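Local coordinates for protein putative Nitroreductase (Anabaena variabilis ATCC 29413, PDB 3EO7) that binds flavin mononucleotide (FMN) and is probably an FMN-dependent oxidoreductase of the nitroreductase type, at residues 301-305 / 406-410; 354-359 / 399-404. Residues are numbered along the deposited sequence.

Contact 1 (301-305 / 406-410). With PGR (R-1,2-propanediol), chain S; ACT (acetate ion), chain P.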
loop_
_atom_site.group_PDB
_atom_site.type_symbol
_atom_site.label_atom_id
_atom_site.label_comp_id
_atom_site.label_asym_id
_atom_site.label_seq_id
_atom_site.Cartn_x
_atom_site.Cartn_y
_atom_site.Cartn_z
ATOM N N ASP A 301 17.553 -13.349 -7.745
ATOM C CA ASP A 301 16.800 -12.267 -8.364
ATOM C C ASP A 301 16.451 -12.703 -9.786
ATOM O O ASP A 301 17.234 -13.380 -10.450
ATOM C CB ASP A 301 17.616 -10.985 -8.329
ATOM C CG ASP A 301 17.914 -10.528 -6.889
ATOM O OD1 ASP A 301 16.972 -10.204 -6.164
ATOM O OD2 ASP A 301 19.090 -10.522 -6.530
ATOM N N LYS A 302 15.274 -12.306 -10.260
ATOM C CA LYS A 302 14.770 -12.753 -11.554
ATOM C C LYS A 302 15.673 -12.480 -12.740
ATOM O O LYS A 302 15.865 -13.355 -13.562
ATOM C CB LYS A 302 13.408 -12.137 -11.827
ATOM C CG LYS A 302 12.771 -12.562 -13.141
ATOM C CD LYS A 302 11.346 -11.974 -13.214
ATOM C CE LYS A 302 10.681 -12.230 -14.485
ATOM N NZ LYS A 302 9.294 -11.694 -14.420
ATOM N N TYR A 303 16.207 -11.262 -12.847
ATOM C CA TYR A 303 17.024 -10.898 -14.021
ATOM C C TYR A 303 18.506 -10.851 -13.692
ATOM O O TYR A 303 18.955 -9.966 -12.998
ATOM C CB TYR A 303 16.575 -9.544 -14.559
ATOM C CG TYR A 303 15.181 -9.573 -15.140
ATOM C CD1 TYR A 303 14.937 -10.205 -16.366
ATOM C CD2 TYR A 303 14.111 -8.995 -14.480
ATOM C CE1 TYR A 303 13.673 -10.236 -16.924
ATOM C CE2 TYR A 303 12.834 -9.026 -15.030
ATOM C CZ TYR A 303 12.622 -9.655 -16.258
ATOM O OH TYR A 303 11.368 -9.720 -16.810
ATOM N N ASN A 304 19.276 -11.784 -14.224
ATOM C CA ASN A 304 20.669 -11.818 -13.905
ATOM C C ASN A 304 21.447 -10.646 -14.513
ATOM O O ASN A 304 22.397 -10.151 -13.887
ATOM C CB ASN A 304 21.300 -13.134 -14.381
ATOM C CG ASN A 304 20.806 -14.344 -13.590
ATOM O OD1 ASN A 304 20.555 -14.259 -12.382
ATOM N ND2 ASN A 304 20.709 -15.488 -14.265
ATOM N N PHE A 305 21.088 -10.249 -15.742
ATOM C CA PHE A 305 21.881 -9.227 -16.488
ATOM C C PHE A 305 23.389 -9.459 -16.237
ATOM O O PHE A 305 24.116 -8.552 -15.785
ATOM C CB PHE A 305 21.454 -7.789 -16.103
ATOM C CG PHE A 305 20.062 -7.445 -16.485
ATOM C CD1 PHE A 305 19.687 -7.373 -17.822
ATOM C CD2 PHE A 305 19.118 -7.146 -15.529
ATOM C CE1 PHE A 305 18.375 -7.046 -18.175
ATOM C CE2 PHE A 305 17.819 -6.827 -15.877
ATOM C CZ PHE A 305 17.447 -6.789 -17.192
ATOM N N LEU A 406 22.695 -2.975 -8.033
ATOM C CA LEU A 406 22.111 -2.263 -9.150
ATOM C C LEU A 406 22.858 -2.812 -10.374
ATOM O O LEU A 406 24.073 -2.994 -10.338
ATOM C CB LEU A 406 22.323 -0.761 -9.082
ATOM C CG LEU A 406 21.582 -0.035 -7.959
ATOM C CD1 LEU A 406 22.079 1.412 -7.771
ATOM C CD2 LEU A 406 20.079 -0.099 -8.226
ATOM N N ARG A 407 22.115 -3.141 -11.421
ATOM C CA ARG A 407 22.715 -3.646 -12.673
ATOM C C ARG A 407 22.311 -2.648 -13.760
ATOM O O ARG A 407 21.120 -2.442 -13.976
ATOM C CB ARG A 407 22.226 -5.060 -12.938
ATOM C CG ARG A 407 22.566 -5.971 -11.755
ATOM C CD ARG A 407 22.092 -7.376 -11.870
ATOM N NE ARG A 407 22.495 -8.139 -10.686
ATOM C CZ ARG A 407 21.956 -9.289 -10.288
ATOM N NH1 ARG A 407 20.930 -9.817 -10.928
ATOM N NH2 ARG A 407 22.432 -9.898 -9.206
ATOM N N GLN A 408 23.295 -1.966 -14.357
ATOM C CA GLN A 408 23.022 -0.898 -15.352
ATOM C C GLN A 408 22.561 -1.504 -16.666
ATOM O O GLN A 408 23.270 -2.304 -17.271
ATOM C CB GLN A 408 24.255 -0.045 -15.601
ATOM C CG GLN A 408 24.003 1.225 -16.393
ATOM C CD GLN A 408 25.271 1.965 -16.660
ATOM O OE1 GLN A 408 26.025 1.614 -17.577
ATOM N NE2 GLN A 408 25.522 3.017 -15.878
ATOM N N ILE A 409 21.363 -1.129 -17.074
ATOM C CA ILE A 409 20.780 -1.626 -18.319
ATOM C C ILE A 409 20.705 -0.549 -19.402
ATOM O O ILE A 409 20.562 -0.887 -20.554
ATOM C CB ILE A 409 19.480 -2.376 -18.110
ATOM C CG1 ILE A 409 18.361 -1.471 -17.609
ATOM C CG2 ILE A 409 19.734 -3.634 -17.201
ATOM C CD1 ILE A 409 16.994 -2.234 -17.468
ATOM N N ARG A 410 20.791 0.734 -19.025
ATOM C CA ARG A 410 20.876 1.819 -19.990
ATOM C C ARG A 410 21.707 2.955 -19.373
ATOM O O ARG A 410 21.657 3.185 -18.154
ATOM C CB ARG A 410 19.528 2.387 -20.404
ATOM C CG ARG A 410 18.596 1.482 -21.170
ATOM C CD ARG A 410 19.075 1.078 -22.552
ATOM N NE ARG A 410 18.053 0.282 -23.251
ATOM C CZ ARG A 410 17.854 -1.023 -23.057
ATOM N NH1 ARG A 410 18.600 -1.733 -22.217
ATOM N NH2 ARG A 410 16.895 -1.639 -23.727
HETATM C C1 PGR S . 26.015 -2.349 -19.462
HETATM C C2 PGR S . 25.764 -1.030 -20.209
HETATM C C3 PGR S . 24.266 -0.694 -20.206
HETATM O O1 PGR S . 25.820 -2.240 -18.052
HETATM O O2 PGR S . 26.556 0.077 -19.749
HETATM C C ACT P . 16.186 -5.044 -22.454
HETATM O O ACT P . 16.913 -4.662 -21.467
HETATM O OXT ACT P . 16.347 -4.498 -23.588
HETATM C CH3 ACT P . 15.127 -6.095 -22.354
HETATM O O HOH W 1 20.004 -12.640 -10.529
#

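Contact 2 (354-359 / 399-404)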
loop_
_atom_site.group_PDB
_atom_site.type_symbol
_atom_site.label_atom_id
_atom_site.label_comp_id
_atom_site.label_asym_id
_atom_site.label_seq_id
_atom_site.Cartn_x
_atom_site.Cartn_y
_atom_site.Cartn_z
ATOM N N LEU A 354 16.802 2.148 -0.106
ATOM C CA LEU A 354 16.616 0.775 -0.572
ATOM C C LEU A 354 16.753 -0.219 0.580
ATOM O O LEU A 354 16.064 -1.243 0.622
ATOM C CB LEU A 354 17.603 0.447 -1.688
ATOM C CG LEU A 354 17.444 1.241 -2.982
ATOM C CD1 LEU A 354 18.580 0.870 -4.018
ATOM C CD2 LEU A 354 16.037 1.024 -3.557
ATOM N N ASP A 355 17.666 0.062 1.488
ATOM C CA ASP A 355 17.901 -0.829 2.621
ATOM C C ASP A 355 16.666 -0.928 3.516
ATOM O O ASP A 355 16.245 -2.018 3.874
ATOM C CB ASP A 355 19.094 -0.326 3.439
ATOM C CG ASP A 355 19.493 -1.297 4.534
ATOM O OD1 ASP A 355 19.962 -2.400 4.205
ATOM O OD2 ASP A 355 19.350 -0.922 5.728
ATOM N N PHE A 356 16.072 0.215 3.841
ATOM C CA PHE A 356 14.908 0.225 4.712
ATOM C C PHE A 356 13.710 -0.429 4.015
ATOM O O PHE A 356 12.908 -1.100 4.641
ATOM C CB PHE A 356 14.564 1.616 5.190
ATOM C CG PHE A 356 13.315 1.643 6.026
ATOM C CD1 PHE A 356 13.337 1.083 7.296
ATOM C CD2 PHE A 356 12.146 2.198 5.573
ATOM C CE1 PHE A 356 12.195 1.071 8.094
ATOM C CE2 PHE A 356 10.988 2.207 6.388
ATOM C CZ PHE A 356 11.021 1.626 7.644
ATOM N N THR A 357 13.603 -0.217 2.704
ATOM C CA THR A 357 12.445 -0.688 1.964
ATOM C C THR A 357 12.515 -2.185 1.696
ATOM O O THR A 357 11.532 -2.890 1.900
ATOM C CB THR A 357 12.334 0.080 0.644
ATOM O OG1 THR A 357 12.223 1.484 0.938
ATOM C CG2 THR A 357 11.123 -0.422 -0.203
ATOM N N TYR A 358 13.674 -2.645 1.227
ATOM C CA TYR A 358 13.876 -4.036 0.803
ATOM C C TYR A 358 14.657 -4.982 1.701
ATOM O O TYR A 358 14.696 -6.182 1.403
ATOM C CB TYR A 358 14.548 -4.048 -0.580
ATOM C CG TYR A 358 13.714 -3.410 -1.674
ATOM C CD1 TYR A 358 12.819 -4.156 -2.400
ATOM C CD2 TYR A 358 13.845 -2.066 -1.983
ATOM C CE1 TYR A 358 12.065 -3.586 -3.434
ATOM C CE2 TYR A 358 13.082 -1.484 -3.005
ATOM C CZ TYR A 358 12.207 -2.264 -3.727
ATOM O OH TYR A 358 11.462 -1.727 -4.750
ATOM N N GLN A 359 15.307 -4.453 2.740
ATOM C CA GLN A 359 16.176 -5.222 3.645
ATOM C C GLN A 359 15.731 -5.057 5.097
ATOM O O GLN A 359 16.506 -4.619 5.975
ATOM C CB GLN A 359 17.633 -4.787 3.459
ATOM C CG GLN A 359 18.101 -4.676 1.991
ATOM C CD GLN A 359 18.133 -5.983 1.196
ATOM O OE1 GLN A 359 18.406 -7.070 1.740
ATOM N NE2 GLN A 359 17.907 -5.874 -0.128
ATOM N N TYR A 399 17.245 -3.247 -9.991
ATOM C CA TYR A 399 17.648 -3.427 -8.621
ATOM C C TYR A 399 17.357 -4.893 -8.238
ATOM O O TYR A 399 16.223 -5.372 -8.379
ATOM C CB TYR A 399 16.927 -2.470 -7.676
ATOM C CG TYR A 399 17.204 -2.767 -6.200
ATOM C CD1 TYR A 399 18.510 -2.749 -5.691
ATOM C CD2 TYR A 399 16.158 -3.044 -5.311
ATOM C CE1 TYR A 399 18.768 -3.025 -4.334
ATOM C CE2 TYR A 399 16.406 -3.316 -3.985
ATOM C CZ TYR A 399 17.711 -3.320 -3.490
ATOM O OH TYR A 399 17.953 -3.581 -2.155
ATOM N N ALA A 400 18.421 -5.589 -7.835
ATOM C CA ALA A 400 18.418 -6.997 -7.429
ATOM C C ALA A 400 18.479 -7.019 -5.888
ATOM O O ALA A 400 19.541 -6.914 -5.296
ATOM C CB ALA A 400 19.664 -7.723 -8.029
ATOM N N PRO A 401 17.322 -7.105 -5.230
ATOM C CA PRO A 401 17.371 -6.999 -3.759
ATOM C C PRO A 401 18.015 -8.164 -3.026
ATOM O O PRO A 401 18.542 -7.970 -1.937
ATOM C CB PRO A 401 15.909 -6.843 -3.375
ATOM C CG PRO A 401 15.144 -7.431 -4.503
ATOM C CD PRO A 401 15.949 -7.152 -5.744
ATOM N N LYS A 402 17.962 -9.365 -3.584
ATOM C CA LYS A 402 18.597 -10.496 -2.918
ATOM C C LYS A 402 20.112 -10.348 -2.985
ATOM O O LYS A 402 20.815 -10.482 -1.990
ATOM C CB LYS A 402 18.102 -11.825 -3.468
ATOM C CG LYS A 402 16.634 -12.074 -3.310
ATOM C CD LYS A 402 16.275 -13.408 -3.959
ATOM C CE LYS A 402 14.854 -13.832 -3.606
ATOM N NZ LYS A 402 13.851 -12.847 -4.011
ATOM N N ALA A 403 20.634 -10.014 -4.153
ATOM C CA ALA A 403 22.048 -9.790 -4.313
ATOM C C ALA A 403 22.546 -8.448 -3.769
ATOM O O ALA A 403 23.765 -8.250 -3.614
ATOM C CB ALA A 403 22.401 -9.855 -5.840
ATOM N N GLN A 404 21.614 -7.527 -3.557
ATOM C CA GLN A 404 21.905 -6.144 -3.201
ATOM C C GLN A 404 22.823 -5.503 -4.235
ATOM O O GLN A 404 23.949 -5.073 -3.947
ATOM C CB GLN A 404 22.421 -5.989 -1.772
ATOM C CG GLN A 404 21.449 -6.529 -0.727
ATOM C CD GLN A 404 21.720 -5.935 0.650
ATOM O OE1 GLN A 404 21.495 -4.744 0.864
ATOM N NE2 GLN A 404 22.182 -6.766 1.590
HETATM O O HOH W 2 22.180 -3.266 2.942
HETATM O O HOH W 3 19.408 -9.254 0.613
#

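Contact 1 (301-305 / 406-410)
Residues 301-305 form an irregular loop that passes over one face of strand 405-411, with Phe305 and Arg407 closest at 6.8 Å between CA atoms. Phe305 has left-handed backbone angles (phi 39°, psi 58°), unusual for a residue with a CB, and its CA-CB bond points toward the strand. Arg407 and Ile409, two apart on the strand, both face the loop, while Gln408 faces away. The strand belongs to the mixed sheet of the C-terminal nitroreductase-family region and is hydrogen-bonded to strand 395-400; there Ile409 and Arg410 both lie opposite Cys396, a classic beta bulge. Ile409 is branched and apolar, suited to an aromatic face: its CG2 lies 3.6 Å from the Phe305 ring centroid, almost on the ring normal, a CH-pi contact. Tyr398 adds an edge-to-face ring contact to Phe305. Arg407 is long enough to run under the loop and serve its carbonyls. Arg407 NH1 makes a weak hydrogen bond to Tyr303 O (2.9 Å) and donates to water 1 (3.0 Å), which in turn donates to Asp301 O (2.9 Å). Glu405 forms a salt bridge with NH2 of the same guanidinium. Asp301 OD2 stands 4.3 Å from Arg407 NH2, well out of the guanidinium plane, so only charge attraction links them; the carboxylate instead accepts hydrogen bonds from the backbone nitrogens of Lys402 and Ala403.

Contact 2 (354-359 / 399-404)
Tyr399 lies at the apolar centre, where the last turn of helix 347-358 packs against the end of strand 395-400, a helix-on-sheet contact within the alpha+beta nitroreductase fold. Its flat ring serves two neighbours one helical turn apart. Leucine's branched end lets Leu354 set a methyl over the ring face: CD1 of Leu354 lies 4.2 Å from the Tyr399 centroid, 21° off the normal, a CH-pi contact. The edge of Tyr399 meets the face of Tyr358 in a T-shaped pair, with centroids 5.0 Å apart, planes at 65° and Tyr358 CD2 3.5 Å from Tyr399 CE2. Pro401 carries the apolar surface beyond the strand, its CB 4.2 Å from Tyr358 CB; the hydroxyl of Tyr358 reaches out of this cluster to Thr382 and His437. Both tyrosines thus combine a packing ring with a polar tip.

Polar bonding begins where the helix ends. Gln359, the first residue to leave helical angles, still gives its backbone N to Asp355 O (2.8 Å), and its side chain is long enough to bridge to the other segment. Its amide NE2 donates to both Pro401 O (2.8 Å) and Tyr399 OH (3.1 Å), while OE1 accepts from Gln361. Water 3 lies within hydrogen-bonding distance of Gln359 OE1 (2.7 Å) and Pro401 O (3.0 Å). Farther out, Asp355 OD1, which also accepts from Asn362, is 4.4 Å from Gln404 OE1. Two acceptors cannot bond directly, and water 2 lies between them, 2.7 Å from Asp355 OD1 and 2.6 Å from Gln404 OE1.

In the fold
From the N terminus, the chain first completes the region of the seven-stranded antiparallel sheet, the earlier of its two nitroreductase-like parts, and then reaches loop 301-305. It runs on through strand 310-312 to helix 347-358, the first side of contact 2. Strand 381-390 follows, and strand 395-400 with the turn after it closes contact 2 across 39 intervening residues. The next strand, 405-411, closes contact 1 across 100, so contact 2 is nested inside the larger loop. The two closing strands are antiparallel neighbours: one receives the helix end, the other the loop. The carboxylate of Asp301 reaches from contact 1 into the turn of contact 2.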